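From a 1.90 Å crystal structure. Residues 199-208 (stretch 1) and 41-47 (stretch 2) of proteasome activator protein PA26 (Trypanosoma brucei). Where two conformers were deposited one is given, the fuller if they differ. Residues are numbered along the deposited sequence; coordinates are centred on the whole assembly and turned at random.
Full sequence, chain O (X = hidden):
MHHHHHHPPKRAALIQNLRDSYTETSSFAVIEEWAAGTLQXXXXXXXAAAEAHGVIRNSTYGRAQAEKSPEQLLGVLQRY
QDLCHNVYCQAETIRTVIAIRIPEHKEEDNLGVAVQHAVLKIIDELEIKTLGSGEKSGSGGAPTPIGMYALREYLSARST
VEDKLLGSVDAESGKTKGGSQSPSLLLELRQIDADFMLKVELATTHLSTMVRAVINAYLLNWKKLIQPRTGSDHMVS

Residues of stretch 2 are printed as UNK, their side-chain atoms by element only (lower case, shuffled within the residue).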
# COMPACT_ATOMS: atom_id res chain seq x y z
N LYS O 199 104.46 13.36 57.10
CA LYS O 199 103.18 12.69 57.38
C LYS O 199 102.16 13.60 58.07
O LYS O 199 100.98 13.56 57.74
CB LYS O 199 103.41 11.43 58.19
CG LYS O 199 104.01 10.34 57.34
CD LYS O 199 104.22 9.08 58.12
CE LYS O 199 104.88 8.08 57.19
NZ LYS O 199 104.72 6.69 57.69
N VAL O 200 102.63 14.42 59.00
CA VAL O 200 101.77 15.49 59.55
C VAL O 200 101.31 16.47 58.47
O VAL O 200 100.14 16.84 58.45
CB VAL O 200 102.44 16.22 60.75
CG1 VAL O 200 101.57 17.39 61.20
CG2 VAL O 200 102.65 15.24 61.91
N GLU O 201 102.21 16.89 57.57
CA GLU O 201 101.81 17.79 56.47
C GLU O 201 100.73 17.17 55.57
O GLU O 201 99.76 17.82 55.21
CB GLU O 201 102.98 18.18 55.56
CG GLU O 201 104.10 18.99 56.20
CD GLU O 201 105.24 19.24 55.20
OE1 GLU O 201 106.34 18.66 55.38
OE2 GLU O 201 105.02 19.99 54.22
N LEU O 202 100.93 15.90 55.21
CA LEU O 202 99.98 15.16 54.38
C LEU O 202 98.67 14.89 55.12
O LEU O 202 97.59 15.08 54.55
CB LEU O 202 100.59 13.84 53.93
CG LEU O 202 101.91 13.91 53.14
CD1 LEU O 202 102.44 12.49 52.98
CD2 LEU O 202 101.75 14.61 51.78
N ALA O 203 98.77 14.41 56.36
CA ALA O 203 97.57 14.11 57.15
C ALA O 203 96.71 15.35 57.40
O ALA O 203 95.49 15.26 57.34
CB ALA O 203 97.92 13.43 58.45
N THR O 204 97.34 16.50 57.69
CA THR O 204 96.55 17.74 57.87
C THR O 204 95.77 18.13 56.62
O THR O 204 94.59 18.52 56.72
CB THR O 204 97.39 18.96 58.35
OG1 THR O 204 98.53 19.11 57.52
CG2 THR O 204 97.93 18.74 59.78
N THR O 205 96.42 18.01 55.47
CA THR O 205 95.78 18.26 54.18
C THR O 205 94.57 17.34 53.99
O THR O 205 93.47 17.80 53.68
CB THR O 205 96.82 18.08 53.05
OG1 THR O 205 97.77 19.15 53.09
CG2 THR O 205 96.19 18.25 51.70
N HIS O 206 94.79 16.04 54.20
CA HIS O 206 93.79 14.97 54.02
C HIS O 206 92.64 15.16 55.01
O HIS O 206 91.47 14.98 54.66
CB HIS O 206 94.46 13.63 54.28
CG HIS O 206 93.66 12.44 53.86
ND1 HIS O 206 93.30 12.21 52.55
CD2 HIS O 206 93.20 11.37 54.57
CE1 HIS O 206 92.62 11.07 52.47
NE2 HIS O 206 92.55 10.54 53.68
N LEU O 207 92.99 15.51 56.24
CA LEU O 207 91.99 15.83 57.26
C LEU O 207 91.12 17.05 56.87
O LEU O 207 89.89 17.03 57.07
CB LEU O 207 92.65 16.04 58.64
CG LEU O 207 91.69 16.33 59.81
CD1 LEU O 207 90.58 15.25 59.97
CD2 LEU O 207 92.47 16.48 61.12
N SER O 208 91.76 18.10 56.35
CA SER O 208 91.03 19.31 55.95
C SER O 208 90.01 18.99 54.85
O SER O 208 88.90 19.53 54.85
CB SER O 208 91.98 20.43 55.53
OG SER O 208 92.58 20.17 54.27
N UNK O 41 93.32 25.89 62.78
CA UNK O 41 94.31 25.17 63.60
C UNK O 41 95.04 24.11 62.77
O UNK O 41 96.27 23.97 62.85
o UNK O 41 96.65 23.54 66.88
c UNK O 41 93.68 24.59 64.87
c UNK O 41 95.80 24.28 66.34
c UNK O 41 94.56 23.63 65.70
o UNK O 41 95.93 25.53 66.32
N UNK O 42 94.28 23.37 61.96
CA UNK O 42 94.89 22.37 61.06
C UNK O 42 95.95 23.02 60.16
O UNK O 42 97.06 22.48 60.04
c UNK O 42 94.48 20.71 59.23
c UNK O 42 93.81 21.62 60.23
c UNK O 42 92.91 20.78 61.15
c UNK O 42 91.66 20.23 60.42
N UNK O 43 95.60 24.16 59.57
CA UNK O 43 96.49 24.99 58.75
C UNK O 43 97.76 25.40 59.52
O UNK O 43 98.86 25.39 58.97
o UNK O 43 96.58 29.03 56.02
c UNK O 43 95.94 28.35 56.85
c UNK O 43 96.32 26.88 57.02
c UNK O 43 95.75 26.24 58.27
o UNK O 43 95.02 28.83 57.55
N UNK O 44 97.59 25.75 60.79
CA UNK O 44 98.70 26.10 61.69
C UNK O 44 99.66 24.94 61.89
O UNK O 44 100.88 25.11 61.82
N UNK O 45 99.10 23.76 62.13
CA UNK O 45 99.89 22.54 62.30
C UNK O 45 100.65 22.21 61.02
O UNK O 45 101.84 21.88 61.09
c UNK O 45 98.99 21.36 62.76
c UNK O 45 98.34 21.71 64.10
c UNK O 45 97.14 20.85 64.49
c UNK O 45 99.80 20.04 62.90
N UNK O 46 99.99 22.31 59.87
CA UNK O 46 100.64 22.06 58.58
C UNK O 46 101.87 22.95 58.40
O UNK O 46 102.95 22.48 58.01
c UNK O 46 99.66 22.25 57.43
N UNK O 47 101.72 24.24 58.70
CA UNK O 47 102.82 25.20 58.57
C UNK O 47 103.98 24.89 59.51
O UNK O 47 105.14 24.92 59.10
c UNK O 47 101.65 27.16 57.49
c UNK O 47 102.34 26.64 58.74
c UNK O 47 99.92 28.79 56.61
n UNK O 47 98.92 29.82 57.04
c UNK O 47 100.92 28.49 57.73

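Both stretches are helical, and their N-to-C directions differ by 159°, so they run nearly antiparallel, with the axes 8.7 Å apart at closest approach.

Position 41 carries three carbons in an unbranched chain, the third bearing two oxygens. A carboxylate after two further carbons is glutamate, Glu41. It has no contact with stretch 1; both carboxylate oxygens are hydrogen-bonded elsewhere in the structure.

Position 42 has four carbons and no heteroatom, forked at the first, with one arm of one carbon and the other of two. The short arm lies 3.3 Å from Thr204 O and 3.5 Å from Thr204 CB, while the end of the long arm comes 3.9 Å from Leu207 CD2. A fork at CB with unequal arms defines isoleucine, Ile42; the short arm is CG2 and the long one ends in CD1. Its rotamer is m at chi1 and t at chi2.

Position 43 again shows three carbons ending in two oxygens, so it is Glu43. Its CA-to-CB bond points away from stretch 1, and the side chain makes no contact with it.

Position 44 has backbone atoms alone, which makes it Gly44. An ideal CB here would meet nothing of stretch 1 within 5.5 Å, so close packing against that helix does not account for its absence.

Position 45 repeats the pattern of four carbons forked unequally at the first. Its short arm approaches Val200 CG1 at 3.6 Å and Thr204 CG2 at 3.9 Å. This is Ile45, and the contacting atom is CG2.

Position 46 has a single side-chain carbon, 3.3 Å from Thr204 OG1; the residue is Ala46. Ala46 CA and Glu201 CA are 4.9 Å apart, and Glu201 CG lies 4.1 Å from Ala46 O.

Position 47 has four carbons in a row ending in nitrogen: Lys47. Its CA-to-CB bond points away from stretch 1, and the side chain forms a salt bridge one helical turn back, with Lys47 NZ 2.7 Å from Glu43 OE2.

The contact works by packing, since no hydrogen bond crosses it and the buried surface totals 330 Å². Thr204 is its hub, touching Ile42, Ile45 and Ala46. Its OG1 lies 2.9 Å from both Val200 O and Glu201 O, within reach of carbonyls of its own helix while it packs against Ala46 CB. The short side chain of Ala46 accompanies the close backbone approach at Glu201, and Val200 and Leu207 extend the apolar surface to Ile45 and Ile42 respectively. The charged pair of stretch 2 remains outside this contact.

Stretch 2, residues 41-47: EIEGIAK
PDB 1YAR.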